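Local coordinates for protein cephalosporin acylase (Bacillus halodurans, PDB 2NLZ) that probably hydrolyses or transfers acyl groups at amide bonds, as an Ntn hydrolase of the gamma-glutamyltranspeptidase family, at residues D[461-466]-D[526-531]. The protein carries 1 engineered substitution. Sequence-based numbering, arbitrary orientation.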
ATOM      1  N   ASN D 461       0.167  13.391  15.844  1.00 21.93           N
ATOM      2  CA  ASN D 461       0.717  14.734  15.671  1.00 30.32           C
ATOM      3  C   ASN D 461      -0.102  15.562  14.655  1.00 26.84           C
ATOM      4  O   ASN D 461      -0.824  14.979  13.846  1.00 29.32           O
ATOM      5  CB  ASN D 461       2.208  14.665  15.329  1.00 24.90           C
ATOM      6  CG  ASN D 461       2.463  14.229  13.914  1.00 23.91           C
ATOM      7  OD1 ASN D 461       1.840  14.727  12.975  1.00 25.61           O
ATOM      8  ND2 ASN D 461       3.425  13.326  13.741  1.00 14.25           N
ATOM      9  N   PRO D 462      -0.007  16.913  14.710  1.00 24.38           N
ATOM     10  CA  PRO D 462      -0.809  17.804  13.852  1.00 23.83           C
ATOM     11  C   PRO D 462      -0.837  17.391  12.377  1.00 22.88           C
ATOM     12  O   PRO D 462      -1.917  17.367  11.778  1.00 25.00           O
ATOM     13  CB  PRO D 462      -0.121  19.167  14.014  1.00 20.19           C
ATOM     14  CG  PRO D 462       1.160  18.897  14.760  1.00 23.68           C
ATOM     15  CD  PRO D 462       0.869  17.702  15.592  1.00 19.21           C
ATOM     16  N   GLN D 463       0.329  17.039  11.823  1.00 12.79           N
ATOM     17  CA  GLN D 463       0.439  16.593  10.431  1.00 11.61           C
ATOM     18  C   GLN D 463      -0.205  15.223  10.159  1.00 14.97           C
ATOM     19  O   GLN D 463      -0.996  15.071   9.216  1.00  7.41           O
ATOM     20  CB  GLN D 463       1.894  16.560   9.985  1.00 12.70           C
ATOM     21  CG  GLN D 463       2.033  16.391   8.492  1.00 11.80           C
ATOM     22  CD  GLN D 463       1.272  17.455   7.729  1.00 15.22           C
ATOM     23  OE1 GLN D 463       1.551  18.648   7.853  1.00 21.48           O
ATOM     24  NE2 GLN D 463       0.303  17.027   6.935  1.00 18.17           N
ATOM     25  N   ALA D 464       0.153  14.226  10.971  1.00 11.62           N
ATOM     26  CA  ALA D 464      -0.497  12.919  10.937  1.00  9.78           C
ATOM     27  C   ALA D 464      -2.024  13.038  11.067  1.00 11.41           C
ATOM     28  O   ALA D 464      -2.758  12.347  10.368  1.00 16.20           O
ATOM     29  CB  ALA D 464       0.065  12.040  12.025  1.00 10.28           C
ATOM     30  N   ALA D 465      -2.502  13.937  11.934  1.00  9.36           N
ATOM     31  CA  ALA D 465      -3.946  14.091  12.143  1.00 15.56           C
ATOM     32  C   ALA D 465      -4.612  14.534  10.858  1.00 13.22           C
ATOM     33  O   ALA D 465      -5.731  14.123  10.555  1.00 12.65           O
ATOM     34  CB  ALA D 465      -4.240  15.074  13.256  1.00  9.73           C
ATOM     35  N   LEU D 466      -3.896  15.369  10.113  1.00 11.54           N
ATOM     36  CA  LEU D 466      -4.336  15.868   8.816  1.00 12.97           C
ATOM     37  C   LEU D 466      -4.139  14.848   7.682  1.00 15.48           C
ATOM     38  O   LEU D 466      -4.978  14.749   6.795  1.00 13.32           O
ATOM     39  CB  LEU D 466      -3.589  17.162   8.500  1.00 19.84           C
ATOM     40  CG  LEU D 466      -4.261  18.501   8.784  1.00 17.70           C
ATOM     41  CD1 LEU D 466      -5.413  18.378   9.729  1.00 13.81           C
ATOM     42  CD2 LEU D 466      -3.238  19.440   9.315  1.00  8.13           C
ATOM     43  N   GLY D 526       3.298  22.457  13.926  1.00 16.92           N
ATOM     44  CA  GLY D 526       2.337  22.700  12.874  1.00 18.85           C
ATOM     45  C   GLY D 526       2.158  21.587  11.874  1.00 19.57           C
ATOM     46  O   GLY D 526       3.096  20.845  11.550  1.00 18.65           O
ATOM     47  N   GLY D 527       0.921  21.483  11.404  1.00 19.19           N
ATOM     48  CA  GLY D 527       0.536  20.571  10.343  1.00 12.57           C
ATOM     49  C   GLY D 527      -0.248  21.325   9.279  1.00 17.52           C
ATOM     50  O   GLY D 527      -1.036  22.231   9.596  1.00 19.23           O
ATOM     51  N   THR D 528      -0.027  20.965   8.016  1.00 14.96           N
ATOM     52  CA  THR D 528      -0.732  21.594   6.901  1.00 18.47           C
ATOM     53  C   THR D 528      -1.412  20.529   6.029  1.00 11.45           C
ATOM     54  O   THR D 528      -0.970  19.383   5.983  1.00 20.00           O
ATOM     55  CB  THR D 528       0.235  22.488   6.071  1.00 14.98           C
ATOM     56  OG1 THR D 528      -0.505  23.373   5.224  1.00 20.43           O
ATOM     57  CG2 THR D 528       1.236  21.649   5.250  1.00 12.61           C
ATOM     58  N   GLU D 529      -2.493  20.914   5.358  1.00 14.46           N
ATOM     59  CA  GLU D 529      -3.238  20.011   4.477  1.00 21.37           C
ATOM     60  C   GLU D 529      -2.388  19.433   3.348  1.00 17.28           C
ATOM     61  O   GLU D 529      -1.930  20.171   2.493  1.00 30.46           O
ATOM     62  CB  GLU D 529      -4.433  20.751   3.869  1.00 20.80           C
ATOM     63  CG  GLU D 529      -5.236  19.911   2.904  1.00 21.16           C
ATOM     64  CD  GLU D 529      -5.740  18.655   3.551  1.00 34.16           C
ATOM     65  OE1 GLU D 529      -5.305  17.566   3.113  1.00 20.15           O
ATOM     66  OE2 GLU D 529      -6.535  18.763   4.513  1.00 19.67           O
ATOM     67  N   PRO D 530      -2.173  18.111   3.344  1.00 16.91           N
ATOM     68  CA  PRO D 530      -1.411  17.534   2.243  1.00 20.37           C
ATOM     69  C   PRO D 530      -2.196  17.446   0.923  1.00 19.77           C
ATOM     70  O   PRO D 530      -1.586  17.459  -0.142  1.00 23.52           O
ATOM     71  CB  PRO D 530      -1.038  16.149   2.766  1.00 19.23           C
ATOM     72  CG  PRO D 530      -2.080  15.819   3.762  1.00 22.99           C
ATOM     73  CD  PRO D 530      -2.561  17.101   4.345  1.00 23.59           C
ATOM     74  N   ARG D 531      -3.525  17.396   0.983  1.00 19.81           N
ATOM     75  CA  ARG D 531      -4.339  17.270  -0.234  1.00 25.66           C
ATOM     76  C   ARG D 531      -4.344  18.484  -1.185  1.00 33.19           C
ATOM     77  O   ARG D 531      -5.024  18.462  -2.213  1.00 41.03           O
ATOM     78  CB  ARG D 531      -5.772  16.894   0.126  1.00 17.32           C
ATOM     79  CG  ARG D 531      -5.894  15.531   0.746  1.00 17.25           C
ATOM     80  CD  ARG D 531      -7.192  15.401   1.502  1.00 17.95           C
ATOM     81  NE  ARG D 531      -7.222  14.217   2.360  1.00 20.78           N
ATOM     82  CZ  ARG D 531      -6.621  14.121   3.544  1.00 15.31           C
ATOM     83  NH1 ARG D 531      -5.915  15.129   4.025  1.00 24.14           N
ATOM     84  NH2 ARG D 531      -6.719  13.003   4.242  1.00 23.01           N
TER
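The side-chain amide of Gln463 pairs with the backbone of Thr528 through both of its polar atoms. Gln463 OE1 accepts from Thr528 N at 2.8 Å, the donor standing above the carbonyl plane. Gln463 NE2 donates a hydrogen bond to Thr528 O at 2.8 Å, with the acceptor almost in the amide plane of Gln463. The two bonds fix the rotation of the amide. The Gln463 side chain leaves with CG anti to the backbone N (chi1 -168°) and bends at chi2 (55°) to reach the strand. NE2 also donates a hydrogen bond to Asp467 OD1.

Gly527 lies against the helix start, its CA 4.0 Å from Gln463 CA. With no side chain on Gly527, the helix backbone comes close to the strand. Pro462 CB rests 3.6 Å from Gly527 N, and Leu466 CD2 sits 3.5 Å from Gly527 C.

Past the strand, Arg531 NH1 donates to Leu466 O at 2.9 Å, nearly straight at 167°. The oxygen meets the guanidinium edge in plane. Glu529 OE1 positions that group, taking Arg531 NH1 on its syn lone pair and Arg531 N on its anti one. Glu482 forms a salt bridge with Arg531 NE, and Arg470 one with Glu529 OE2.

Asn461 OD1 caps the helix at Ala464 N, 2.7 Å away. Helix 462-467 packs its N-capped first turn along strand 524-528, a helix-on-sheet contact of the layered Ntn-hydrolase fold.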